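Side-chain contacts in immunity 23 family protein (Burkholderia dolosa AU0158, PDB 5FFP), which probably protects its own cell by neutralising the toxin of a contact-dependent growth inhibition (CDI) system, as an immunity protein: residues G27-F32 / G46-M51; D64-H69 / C80-P85. All coordinates share one frame; numbering follows the deposited sequence.

Contact 1: residues G27-F32 / G46-M51; sequences GCLGYF and GVDLSM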
loop_
_atom_site.group_PDB
_atom_site.type_symbol
_atom_site.label_atom_id
_atom_site.label_comp_id
_atom_site.label_asym_id
_atom_site.label_seq_id
_atom_site.Cartn_x
_atom_site.Cartn_y
_atom_site.Cartn_z
ATOM N N GLY A 27 -24.531 -10.409 -10.920
ATOM C CA GLY A 27 -25.719 -9.608 -10.653
ATOM C C GLY A 27 -25.423 -8.303 -9.936
ATOM O O GLY A 27 -24.476 -7.595 -10.287
ATOM N N CYS A 28 -26.222 -7.975 -8.925
ATOM C CA CYS A 28 -26.186 -6.640 -8.304
ATOM C C CYS A 28 -25.931 -6.713 -6.823
ATOM O O CYS A 28 -26.320 -7.690 -6.146
ATOM C CB CYS A 28 -27.493 -5.913 -8.549
ATOM S SG CYS A 28 -27.825 -5.625 -10.311
ATOM N N LEU A 29 -25.219 -5.689 -6.343
ATOM C CA LEU A 29 -24.905 -5.568 -4.944
ATOM C C LEU A 29 -24.842 -4.102 -4.563
ATOM O O LEU A 29 -24.285 -3.272 -5.286
ATOM C CB LEU A 29 -23.580 -6.221 -4.626
ATOM C CG LEU A 29 -23.243 -6.239 -3.152
ATOM C CD1 LEU A 29 -22.551 -7.533 -2.786
ATOM C CD2 LEU A 29 -22.376 -5.074 -2.783
ATOM N N GLY A 30 -25.497 -3.784 -3.455
ATOM C CA GLY A 30 -25.530 -2.418 -2.980
ATOM C C GLY A 30 -25.486 -2.426 -1.482
ATOM O O GLY A 30 -25.879 -3.397 -0.870
ATOM N N TYR A 31 -24.972 -1.353 -0.931
ATOM C CA TYR A 31 -25.008 -1.036 0.489
ATOM C C TYR A 31 -26.009 0.134 0.643
ATOM O O TYR A 31 -25.898 1.162 -0.069
ATOM C CB TYR A 31 -23.645 -0.525 0.948
ATOM C CG TYR A 31 -22.558 -1.524 1.221
ATOM C CD1 TYR A 31 -22.669 -2.866 0.880
ATOM C CD2 TYR A 31 -21.387 -1.104 1.766
ATOM C CE1 TYR A 31 -21.650 -3.765 1.122
ATOM C CE2 TYR A 31 -20.362 -1.990 2.001
ATOM C CZ TYR A 31 -20.503 -3.322 1.664
ATOM O OH TYR A 31 -19.455 -4.181 1.934
ATOM N N PHE A 32 -26.985 -0.031 1.531
ATOM C CA PHE A 32 -27.781 1.102 2.045
ATOM C C PHE A 32 -27.088 1.618 3.310
ATOM O O PHE A 32 -26.769 0.852 4.216
ATOM C CB PHE A 32 -29.172 0.677 2.492
ATOM C CG PHE A 32 -30.150 0.508 1.398
ATOM C CD1 PHE A 32 -30.840 1.584 0.914
ATOM C CD2 PHE A 32 -30.439 -0.749 0.917
ATOM C CE1 PHE A 32 -31.763 1.420 -0.104
ATOM C CE2 PHE A 32 -31.348 -0.938 -0.100
ATOM C CZ PHE A 32 -32.024 0.150 -0.612
ATOM N N GLY A 46 -20.257 -14.556 -5.460
ATOM C CA GLY A 46 -19.326 -15.466 -4.747
ATOM C C GLY A 46 -18.001 -14.817 -4.337
ATOM O O GLY A 46 -17.496 -15.011 -3.220
ATOM N N VAL A 47 -17.457 -14.021 -5.248
ATOM C CA VAL A 47 -16.191 -13.350 -5.038
ATOM C C VAL A 47 -16.372 -12.186 -4.084
ATOM O O VAL A 47 -15.596 -12.009 -3.200
ATOM C CB VAL A 47 -15.590 -12.827 -6.390
ATOM C CG1 VAL A 47 -14.288 -12.089 -6.139
ATOM C CG2 VAL A 47 -15.357 -13.970 -7.357
ATOM N N ASP A 48 -17.367 -11.341 -4.321
ATOM C CA ASP A 48 -17.692 -10.302 -3.343
ATOM C C ASP A 48 -17.936 -10.875 -1.918
ATOM O O ASP A 48 -17.437 -10.319 -0.920
ATOM C CB ASP A 48 -18.917 -9.526 -3.784
ATOM C CG ASP A 48 -18.585 -8.319 -4.642
ATOM O OD1 ASP A 48 -17.415 -7.850 -4.660
ATOM O OD2 ASP A 48 -19.545 -7.762 -5.243
ATOM N N LEU A 49 -18.706 -11.956 -1.803
ATOM C CA LEU A 49 -19.072 -12.450 -0.464
ATOM C C LEU A 49 -17.865 -13.047 0.234
ATOM O O LEU A 49 -17.626 -12.747 1.394
ATOM C CB LEU A 49 -20.252 -13.442 -0.499
ATOM C CG LEU A 49 -21.698 -12.878 -0.359
ATOM C CD1 LEU A 49 -21.948 -11.523 -0.992
ATOM C CD2 LEU A 49 -22.710 -13.881 -0.909
ATOM N N SER A 50 -17.073 -13.850 -0.471
ATOM C CA SER A 50 -15.895 -14.407 0.157
ATOM C C SER A 50 -14.883 -13.324 0.594
ATOM O O SER A 50 -14.189 -13.492 1.615
ATOM C CB SER A 50 -15.231 -15.421 -0.732
ATOM O OG SER A 50 -14.592 -14.748 -1.774
HETATM N N MSE A 51 -14.822 -12.220 -0.139
HETATM C CA MSE A 51 -13.954 -11.114 0.241
HETATM C C MSE A 51 -14.495 -10.266 1.404
HETATM O O MSE A 51 -13.719 -9.702 2.183
HETATM C CB MSE A 51 -13.730 -10.351 -1.053
HETATM C CG MSE A 51 -13.338 -8.887 -0.850
HETATM SE SE MSE A 51 -14.915 -7.677 -0.590
HETATM C CE MSE A 51 -13.857 -6.215 0.223
#

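Contact 2: residues D64-H69 / C80-P85; sequences DAELFH and CNRAFP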
loop_
_atom_site.group_PDB
_atom_site.type_symbol
_atom_site.label_atom_id
_atom_site.label_comp_id
_atom_site.label_asym_id
_atom_site.label_seq_id
_atom_site.Cartn_x
_atom_site.Cartn_y
_atom_site.Cartn_z
ATOM N N ASP A 64 -11.078 4.024 16.215
ATOM C CA ASP A 64 -10.284 5.215 15.941
ATOM C C ASP A 64 -11.036 6.466 16.362
ATOM O O ASP A 64 -12.001 6.886 15.710
ATOM C CB ASP A 64 -9.852 5.298 14.477
ATOM C CG ASP A 64 -8.881 6.423 14.242
ATOM O OD1 ASP A 64 -9.236 7.568 14.581
ATOM O OD2 ASP A 64 -7.780 6.175 13.729
ATOM N N ALA A 65 -10.565 7.052 17.458
ATOM C CA ALA A 65 -11.285 8.111 18.147
ATOM C C ALA A 65 -11.277 9.398 17.349
ATOM O O ALA A 65 -12.273 10.118 17.300
ATOM C CB ALA A 65 -10.676 8.336 19.520
ATOM N N GLU A 66 -10.158 9.680 16.705
ATOM C CA GLU A 66 -10.032 10.912 15.952
ATOM C C GLU A 66 -11.033 10.898 14.805
ATOM O O GLU A 66 -11.877 11.793 14.689
ATOM C CB GLU A 66 -8.602 11.063 15.426
ATOM C CG GLU A 66 -8.252 12.471 14.952
ATOM C CD GLU A 66 -7.506 12.496 13.622
ATOM O OE1 GLU A 66 -7.156 11.417 13.071
ATOM O OE2 GLU A 66 -7.285 13.612 13.106
ATOM N N LEU A 67 -10.961 9.838 14.000
ATOM C CA LEU A 67 -11.748 9.720 12.771
ATOM C C LEU A 67 -13.235 9.677 13.067
ATOM O O LEU A 67 -14.051 10.138 12.255
ATOM C CB LEU A 67 -11.353 8.456 12.001
ATOM C CG LEU A 67 -9.923 8.425 11.449
ATOM C CD1 LEU A 67 -9.550 7.024 10.977
ATOM C CD2 LEU A 67 -9.770 9.448 10.328
ATOM N N PHE A 68 -13.583 9.086 14.209
ATOM C CA PHE A 68 -14.970 9.080 14.663
ATOM C C PHE A 68 -15.484 10.498 14.869
ATOM O O PHE A 68 -16.575 10.831 14.413
ATOM C CB PHE A 68 -15.134 8.277 15.957
ATOM C CG PHE A 68 -16.544 7.868 16.215
ATOM C CD1 PHE A 68 -17.448 8.770 16.754
ATOM C CD2 PHE A 68 -16.986 6.600 15.879
ATOM C CE1 PHE A 68 -18.763 8.415 16.970
ATOM C CE2 PHE A 68 -18.301 6.232 16.086
ATOM C CZ PHE A 68 -19.192 7.146 16.637
ATOM N N HIS A 69 -14.684 11.329 15.533
ATOM C CA HIS A 69 -15.152 12.633 16.007
ATOM C C HIS A 69 -14.920 13.810 15.064
ATOM O O HIS A 69 -15.491 14.879 15.277
ATOM C CB HIS A 69 -14.562 12.938 17.391
ATOM C CG HIS A 69 -15.181 12.121 18.481
ATOM N ND1 HIS A 69 -14.510 11.110 19.133
ATOM C CD2 HIS A 69 -16.436 12.130 18.991
ATOM C CE1 HIS A 69 -15.315 10.548 20.017
ATOM N NE2 HIS A 69 -16.491 11.147 19.950
ATOM N N CYS A 80 -8.538 7.784 2.832
ATOM C CA CYS A 80 -8.038 7.667 1.470
ATOM C C CYS A 80 -6.528 7.958 1.406
ATOM O O CYS A 80 -5.831 7.425 0.551
ATOM C CB CYS A 80 -8.815 8.613 0.549
ATOM S SG CYS A 80 -10.561 8.170 0.354
ATOM N N ASN A 81 -6.032 8.818 2.293
ATOM C CA ASN A 81 -4.593 8.993 2.470
ATOM C C ASN A 81 -3.910 7.727 2.938
ATOM O O ASN A 81 -2.852 7.388 2.442
ATOM C CB ASN A 81 -4.277 10.092 3.478
ATOM C CG ASN A 81 -3.835 11.367 2.819
ATOM O OD1 ASN A 81 -2.653 11.721 2.863
ATOM N ND2 ASN A 81 -4.770 12.052 2.171
ATOM N N ARG A 82 -4.511 7.044 3.905
ATOM C CA ARG A 82 -3.913 5.839 4.465
ATOM C C ARG A 82 -3.907 4.702 3.469
ATOM O O ARG A 82 -2.952 3.924 3.416
ATOM C CB ARG A 82 -4.655 5.401 5.720
ATOM C CG ARG A 82 -4.380 6.278 6.923
ATOM C CD ARG A 82 -5.090 5.770 8.177
ATOM N NE ARG A 82 -5.136 6.808 9.210
ATOM C CZ ARG A 82 -5.627 6.660 10.435
ATOM N NH1 ARG A 82 -6.125 5.495 10.829
ATOM N NH2 ARG A 82 -5.619 7.688 11.263
ATOM N N ALA A 83 -4.982 4.619 2.693
ATOM C CA ALA A 83 -5.189 3.554 1.746
ATOM C C ALA A 83 -4.332 3.726 0.504
ATOM O O ALA A 83 -3.904 2.742 -0.106
ATOM C CB ALA A 83 -6.655 3.516 1.357
ATOM N N PHE A 84 -4.118 4.977 0.115
ATOM C CA PHE A 84 -3.394 5.300 -1.108
ATOM C C PHE A 84 -2.337 6.359 -0.833
ATOM O O PHE A 84 -2.428 7.497 -1.319
ATOM C CB PHE A 84 -4.370 5.772 -2.175
ATOM C CG PHE A 84 -5.443 4.782 -2.462
ATOM C CD1 PHE A 84 -5.214 3.728 -3.333
ATOM C CD2 PHE A 84 -6.670 4.880 -1.824
ATOM C CE1 PHE A 84 -6.205 2.801 -3.580
ATOM C CE2 PHE A 84 -7.668 3.962 -2.071
ATOM C CZ PHE A 84 -7.438 2.920 -2.950
ATOM N N PRO A 85 -1.311 5.977 -0.061
ATOM C CA PRO A 85 -0.291 6.958 0.279
ATOM C C PRO A 85 0.469 7.365 -0.975
ATOM O O PRO A 85 0.635 6.550 -1.883
ATOM C CB PRO A 85 0.592 6.226 1.295
ATOM C CG PRO A 85 0.380 4.773 1.034
ATOM C CD PRO A 85 -0.941 4.606 0.330
#

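Contact 1: residues G27-F32 / G46-M51
Leu29 of strand 26-33 faces Asp48 of helix 45-52, and their CA atoms, 8.8 Å apart, are the nearest pair between the two backbones. The contact is helix-on-sheet packing: a short helix set against an inner strand of the four-stranded antiparallel sheet 2-3, 9-15, 26-33 and 36-44. One leucine branch carries it from the strand side. The CG of Leu29 lies anti to the backbone N (chi1 -175°), and CD1 extends to the helix. There it meets OD2 of Asp48 at 3.9 Å, and the two side chains meet at a slant. This is a van der Waals approach of a methyl to a carboxylate oxygen. The polar needs of that buried oxygen are met from other parts of the chain: OD2 is hydrogen-bonded to the hydroxyls of Ser43 and Ser104. Ser104 and Leu105 belong to helix 103-108, and Leu105 touches Leu29. On the helix, Leu49 adds a second, apolar touch next to Asp48. Its side chain also packs on Val151 and Leu152 of helix 143-154. Its CD1 comes to 4.4 Å from CD1 of Leu29.

Contact 2: residues D64-H69 / C80-P85
Arg82, near the end of helix 72-83, extends its side chain to Asp64 and Leu67 at the start of helix 65-69. The motif at the start of helix 65-69 is an Asp N-cap, whose carboxylate also makes a long salt bridge to the next helix. The backbones stay well apart, with the CA atoms of Leu67 and Arg82 12.1 Å from each other, so the long arginine spans most of the gap.

The charged interactions centre on the guanidinium. NH1 of Arg82 gives a weak hydrogen bond to OD2 of Asp64 at 3.4 Å, as part of the salt bridge. The carboxylate oxygen sits at the edge of the guanidinium, near its plane, but the two flat groups are turned 46° apart. The Arg82 chain is extended from CG to NE, which carries the charged end across. The stronger partner of Arg82 is Glu78, one turn earlier, in a salt bridge at NE, which probably helps set how the guanidinium is turned. Glu66 OE1 lies obliquely, 4.4 Å from NH2 of Arg82, too far for a salt bridge.

The packing part is a methyl over the guanidinium. CD1 of Leu67 lies over one face, 3.8 Å from NH1 of Arg82. Leu67 is buried, and it also touches Ala75 and Leu79 of helix 72-83 and Val115 of strand 110-117.

Capping links the salt bridge to the helix start. Asp64 is the N-cap residue. One carboxylate oxygen serves the cap and the other serves Arg82. Leu67 N meets OD1 of Asp64 on its anti side, 32° out of the carboxylate plane. This bond from Leu67 N to Asp64 OD1 is nearly straight, 2.9 Å long with an angle of 175° at the hydrogen.

The two contacts lie on opposite sides of the chain's centre, with their own centres about 24 Å apart. Their nearest atoms are about 12 Å apart, so they do not touch. They come in series along the chain: contact 1 closes with helix 45-52, and helix 65-69, the next helix, opens contact 2. They lie by different sheets: contact 1 uses an inner strand of the four-stranded sheet, and Asp64 and Leu67 of contact 2 touch Val115 of strand 110-117 in the three-stranded one. Contact 1 is buried and contact 2 only partly so. In segment 80-85, Phe84 packs on Gly90 of the second subunit.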